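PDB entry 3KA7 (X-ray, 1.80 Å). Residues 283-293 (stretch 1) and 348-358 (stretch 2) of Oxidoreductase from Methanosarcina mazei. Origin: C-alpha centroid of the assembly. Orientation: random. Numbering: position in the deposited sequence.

Stretch 1 283-293: KICLAADEPLV
Stretch 2 (348-358) MGLEDLKEIFP

Residues 283-288 form the end of a β-strand that begins earlier in the chain, and residues 348-356 the last turns of a helix that also begins upstream. The two run in broadly the same direction, with 44° between their N-to-C directions (signed crossing angle -44°) and axes that approach to 10.3 Å. The register is set at two points: the CA atoms of Ile284 and Gly349 lie 8.1 Å apart, and those of Leu292 and Phe357 7.0 Å apart. The interface is modest, burying 319 Å² in total. The side-chain contacts across the interface are all apolar, and no hydrogen bond crosses it.

The strand has regular extended geometry, with phi between -112° and -95° and psi between 101° and 140°, so its side chains alternate. Ile284 and Leu286 point toward the helix, whereas Lys283, Cys285 and Ala287 are out of its reach. On the helix, phi runs from -67° to -55° and psi from -42° to -28° through Lys354, followed by Glu355 at -92°/-31° and Ile356 at -74°/-43°, and Gly349, Leu353 and Phe357, spaced four residues apart, line the side that meets the strand and the loop after it. Backbone hydrogen bonds connect this row: Leu353 N donates to Gly349 O at 3.1 Å, and Phe357 N to Leu353 O at 2.8 Å.

The bump at the beginning of the contact is Ile284 (chi1 m, chi2 t), and its hollow is the bare backbone of Gly349. The CD1 of Ile284 comes to 4.2 Å from the C of Gly349; an ideally placed CB on that glycine would point toward the strand and sit only 3.2 Å from Ile284 CD1, a tight fit. Leu350 (m, t) leaves the helix sideways, but its end bends nearer, bringing CD2 to 4.3 Å from Ile284 CD1.

One turn on, Leu353 (m, t) lays its CD1 over the seam between the two strand side chains. Leu353 CD1 packs 4.1 Å from Ile284 CG2 and 3.8 Å from Leu286 CD2, so a single methyl group touches both. Leu286 (m, t) in turn reaches forward, its CD1 lying 4.4 Å from Phe357 CE2, in an oblique approach to the ring.

Phe357, the first residue after the helix to leave helical phi/psi (-125°/53°), contributes the largest covered area, 84 Å². With chi1 at -64° and chi2 at -54°, its ring extends toward the loop that follows the strand. There Asp289 (-94°/3°), Glu290 (-159°/159°) and Pro291 (-60°/138°) carry the chain to Leu292 (-109°/-37°; m, t), which points back toward the ring. Leu292 CB lies over one face of the Phe357 ring, 3.9 Å from its centroid and 24° off the normal, a CH-π contact, and 3.6 Å from Phe357 CE1. The backbone closes in as well, Leu292 O standing 3.4 Å from Phe357 CE1. The ring thus bridges the strand side chain of Leu286 and the loop residue Leu292.

Away from the interface, Lys354 (m, t, t, t) extends its NZ to 3.6 Å from Glu351 OE1, forming a salt bridge within the helix.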

# COMPACT_ATOMS: atom_id res chain seq x y z
N LYS A 283 -6.43 -11.07 1.37
CA LYS A 283 -7.58 -10.26 1.02
C LYS A 283 -8.76 -11.19 0.72
O LYS A 283 -8.64 -12.10 -0.09
CB LYS A 283 -7.24 -9.43 -0.23
CG LYS A 283 -8.43 -8.69 -0.83
CD LYS A 283 -8.03 -7.76 -1.98
CE LYS A 283 -7.04 -8.40 -2.93
NZ LYS A 283 -6.88 -7.56 -4.16
N ILE A 284 -9.88 -10.97 1.41
CA ILE A 284 -11.09 -11.73 1.16
C ILE A 284 -12.12 -10.80 0.53
O ILE A 284 -12.52 -9.82 1.16
CB ILE A 284 -11.65 -12.35 2.46
CG1 ILE A 284 -10.61 -13.29 3.09
CG2 ILE A 284 -12.99 -13.07 2.19
CD1 ILE A 284 -11.05 -13.85 4.44
N CYS A 285 -12.54 -11.11 -0.69
CA CYS A 285 -13.52 -10.28 -1.41
C CYS A 285 -14.90 -10.91 -1.28
O CYS A 285 -15.06 -12.10 -1.53
CB CYS A 285 -13.15 -10.18 -2.89
SG CYS A 285 -11.51 -9.42 -3.16
N LEU A 286 -15.89 -10.11 -0.87
CA LEU A 286 -17.25 -10.61 -0.66
C LEU A 286 -18.17 -10.01 -1.70
O LEU A 286 -18.08 -8.83 -2.02
CB LEU A 286 -17.75 -10.22 0.73
CG LEU A 286 -16.84 -10.55 1.92
CD1 LEU A 286 -17.45 -10.05 3.22
CD2 LEU A 286 -16.54 -12.06 2.00
N ALA A 287 -19.06 -10.84 -2.24
CA ALA A 287 -20.11 -10.36 -3.11
C ALA A 287 -21.32 -10.18 -2.20
O ALA A 287 -21.96 -11.14 -1.82
CB ALA A 287 -20.40 -11.39 -4.19
N ALA A 288 -21.60 -8.94 -1.81
CA ALA A 288 -22.64 -8.71 -0.81
C ALA A 288 -23.97 -8.35 -1.46
O ALA A 288 -24.00 -7.61 -2.43
CB ALA A 288 -22.20 -7.61 0.16
N ASP A 289 -25.07 -8.88 -0.91
CA ASP A 289 -26.42 -8.58 -1.42
C ASP A 289 -27.05 -7.41 -0.67
O ASP A 289 -28.21 -7.05 -0.91
CB ASP A 289 -27.31 -9.81 -1.28
CG ASP A 289 -26.74 -11.02 -1.96
OD1 ASP A 289 -26.85 -11.09 -3.20
OD2 ASP A 289 -26.17 -11.88 -1.27
N GLU A 290 -26.28 -6.83 0.25
CA GLU A 290 -26.69 -5.68 1.03
C GLU A 290 -25.42 -5.00 1.53
O GLU A 290 -24.38 -5.63 1.57
CB GLU A 290 -27.53 -6.13 2.22
CG GLU A 290 -26.77 -7.02 3.21
CD GLU A 290 -27.63 -7.46 4.38
OE1 GLU A 290 -28.39 -6.62 4.91
OE2 GLU A 290 -27.55 -8.64 4.78
N PRO A 291 -25.50 -3.71 1.89
CA PRO A 291 -24.32 -3.06 2.44
C PRO A 291 -23.83 -3.75 3.72
O PRO A 291 -24.64 -4.15 4.56
CB PRO A 291 -24.81 -1.64 2.75
CG PRO A 291 -26.00 -1.45 1.90
CD PRO A 291 -26.65 -2.79 1.76
N LEU A 292 -22.51 -3.91 3.86
CA LEU A 292 -21.95 -4.49 5.07
C LEU A 292 -21.22 -3.43 5.87
O LEU A 292 -21.28 -3.43 7.10
CB LEU A 292 -21.01 -5.66 4.73
CG LEU A 292 -21.65 -6.82 3.95
CD1 LEU A 292 -20.58 -7.84 3.53
CD2 LEU A 292 -22.76 -7.49 4.76
N VAL A 293 -20.56 -2.50 5.17
CA VAL A 293 -19.87 -1.36 5.81
C VAL A 293 -20.77 -0.13 5.85
O VAL A 293 -20.85 0.57 6.86
CB VAL A 293 -18.58 -1.00 5.07
CG1 VAL A 293 -17.91 0.24 5.68
CG2 VAL A 293 -17.64 -2.18 5.09
N MSE A 348 -9.23 -18.85 9.67
CA MSE A 348 -9.49 -17.95 10.78
C MSE A 348 -10.21 -16.69 10.31
O MSE A 348 -11.10 -16.19 11.00
CB MSE A 348 -8.20 -17.60 11.49
CG MSE A 348 -7.71 -18.70 12.39
SE MSE A 348 -5.98 -18.20 13.08
CE MSE A 348 -4.88 -19.51 12.16
N GLY A 349 -9.82 -16.19 9.15
CA GLY A 349 -10.46 -15.01 8.58
C GLY A 349 -11.93 -15.29 8.28
O GLY A 349 -12.81 -14.46 8.53
N LEU A 350 -12.19 -16.47 7.74
CA LEU A 350 -13.56 -16.89 7.42
C LEU A 350 -14.44 -16.98 8.66
O LEU A 350 -15.63 -16.62 8.62
CB LEU A 350 -13.53 -18.21 6.67
CG LEU A 350 -12.97 -18.11 5.25
CD1 LEU A 350 -12.98 -19.47 4.58
CD2 LEU A 350 -13.78 -17.12 4.44
N GLU A 351 -13.85 -17.43 9.77
CA GLU A 351 -14.54 -17.46 11.06
C GLU A 351 -14.85 -16.04 11.52
O GLU A 351 -15.93 -15.78 12.06
CB GLU A 351 -13.69 -18.15 12.12
CG GLU A 351 -13.37 -19.60 11.80
CD GLU A 351 -14.59 -20.34 11.32
OE1 GLU A 351 -15.55 -20.47 12.11
OE2 GLU A 351 -14.60 -20.77 10.15
N ASP A 352 -13.88 -15.14 11.33
CA ASP A 352 -14.07 -13.73 11.72
C ASP A 352 -15.28 -13.10 11.05
O ASP A 352 -15.96 -12.29 11.67
CB ASP A 352 -12.84 -12.87 11.38
CG ASP A 352 -11.67 -13.07 12.32
OD1 ASP A 352 -11.88 -13.53 13.47
OD2 ASP A 352 -10.53 -12.76 11.90
N LEU A 353 -15.49 -13.42 9.77
CA LEU A 353 -16.59 -12.87 8.97
C LEU A 353 -17.94 -13.10 9.63
O LEU A 353 -18.82 -12.24 9.62
CB LEU A 353 -16.59 -13.50 7.57
CG LEU A 353 -15.43 -13.16 6.64
CD1 LEU A 353 -15.64 -13.83 5.28
CD2 LEU A 353 -15.33 -11.65 6.49
N LYS A 354 -18.10 -14.28 10.23
CA LYS A 354 -19.37 -14.64 10.86
C LYS A 354 -19.65 -13.77 12.08
O LYS A 354 -20.80 -13.55 12.44
CB LYS A 354 -19.33 -16.11 11.27
CG LYS A 354 -19.07 -17.07 10.12
CD LYS A 354 -18.92 -18.50 10.66
CE LYS A 354 -18.42 -19.46 9.59
NZ LYS A 354 -18.48 -20.86 10.10
N GLU A 355 -18.58 -13.29 12.71
CA GLU A 355 -18.68 -12.48 13.93
C GLU A 355 -18.75 -10.99 13.62
O GLU A 355 -19.38 -10.22 14.34
CB GLU A 355 -17.52 -12.80 14.88
CG GLU A 355 -17.55 -14.25 15.39
CD GLU A 355 -16.36 -14.65 16.25
OE1 GLU A 355 -15.40 -13.87 16.41
OE2 GLU A 355 -16.38 -15.78 16.78
N ILE A 356 -18.09 -10.60 12.53
CA ILE A 356 -18.13 -9.22 12.06
C ILE A 356 -19.48 -8.91 11.42
O ILE A 356 -20.08 -7.87 11.67
CB ILE A 356 -16.99 -8.93 11.05
CG1 ILE A 356 -15.62 -9.19 11.70
CG2 ILE A 356 -17.07 -7.50 10.57
CD1 ILE A 356 -14.44 -9.26 10.69
N PHE A 357 -19.98 -9.84 10.62
CA PHE A 357 -21.17 -9.60 9.82
C PHE A 357 -22.25 -10.65 10.07
O PHE A 357 -22.76 -11.25 9.13
CB PHE A 357 -20.79 -9.60 8.33
CG PHE A 357 -19.86 -8.48 7.95
CD1 PHE A 357 -20.19 -7.17 8.23
CD2 PHE A 357 -18.67 -8.75 7.28
CE1 PHE A 357 -19.35 -6.13 7.87
CE2 PHE A 357 -17.82 -7.71 6.92
CZ PHE A 357 -18.16 -6.40 7.21
N PRO A 358 -22.61 -10.87 11.35
CA PRO A 358 -23.56 -11.93 11.65
C PRO A 358 -24.91 -11.76 10.95
O PRO A 358 -25.49 -10.67 10.94
CB PRO A 358 -23.71 -11.85 13.18
CG PRO A 358 -23.40 -10.44 13.51
CD PRO A 358 -22.27 -10.07 12.54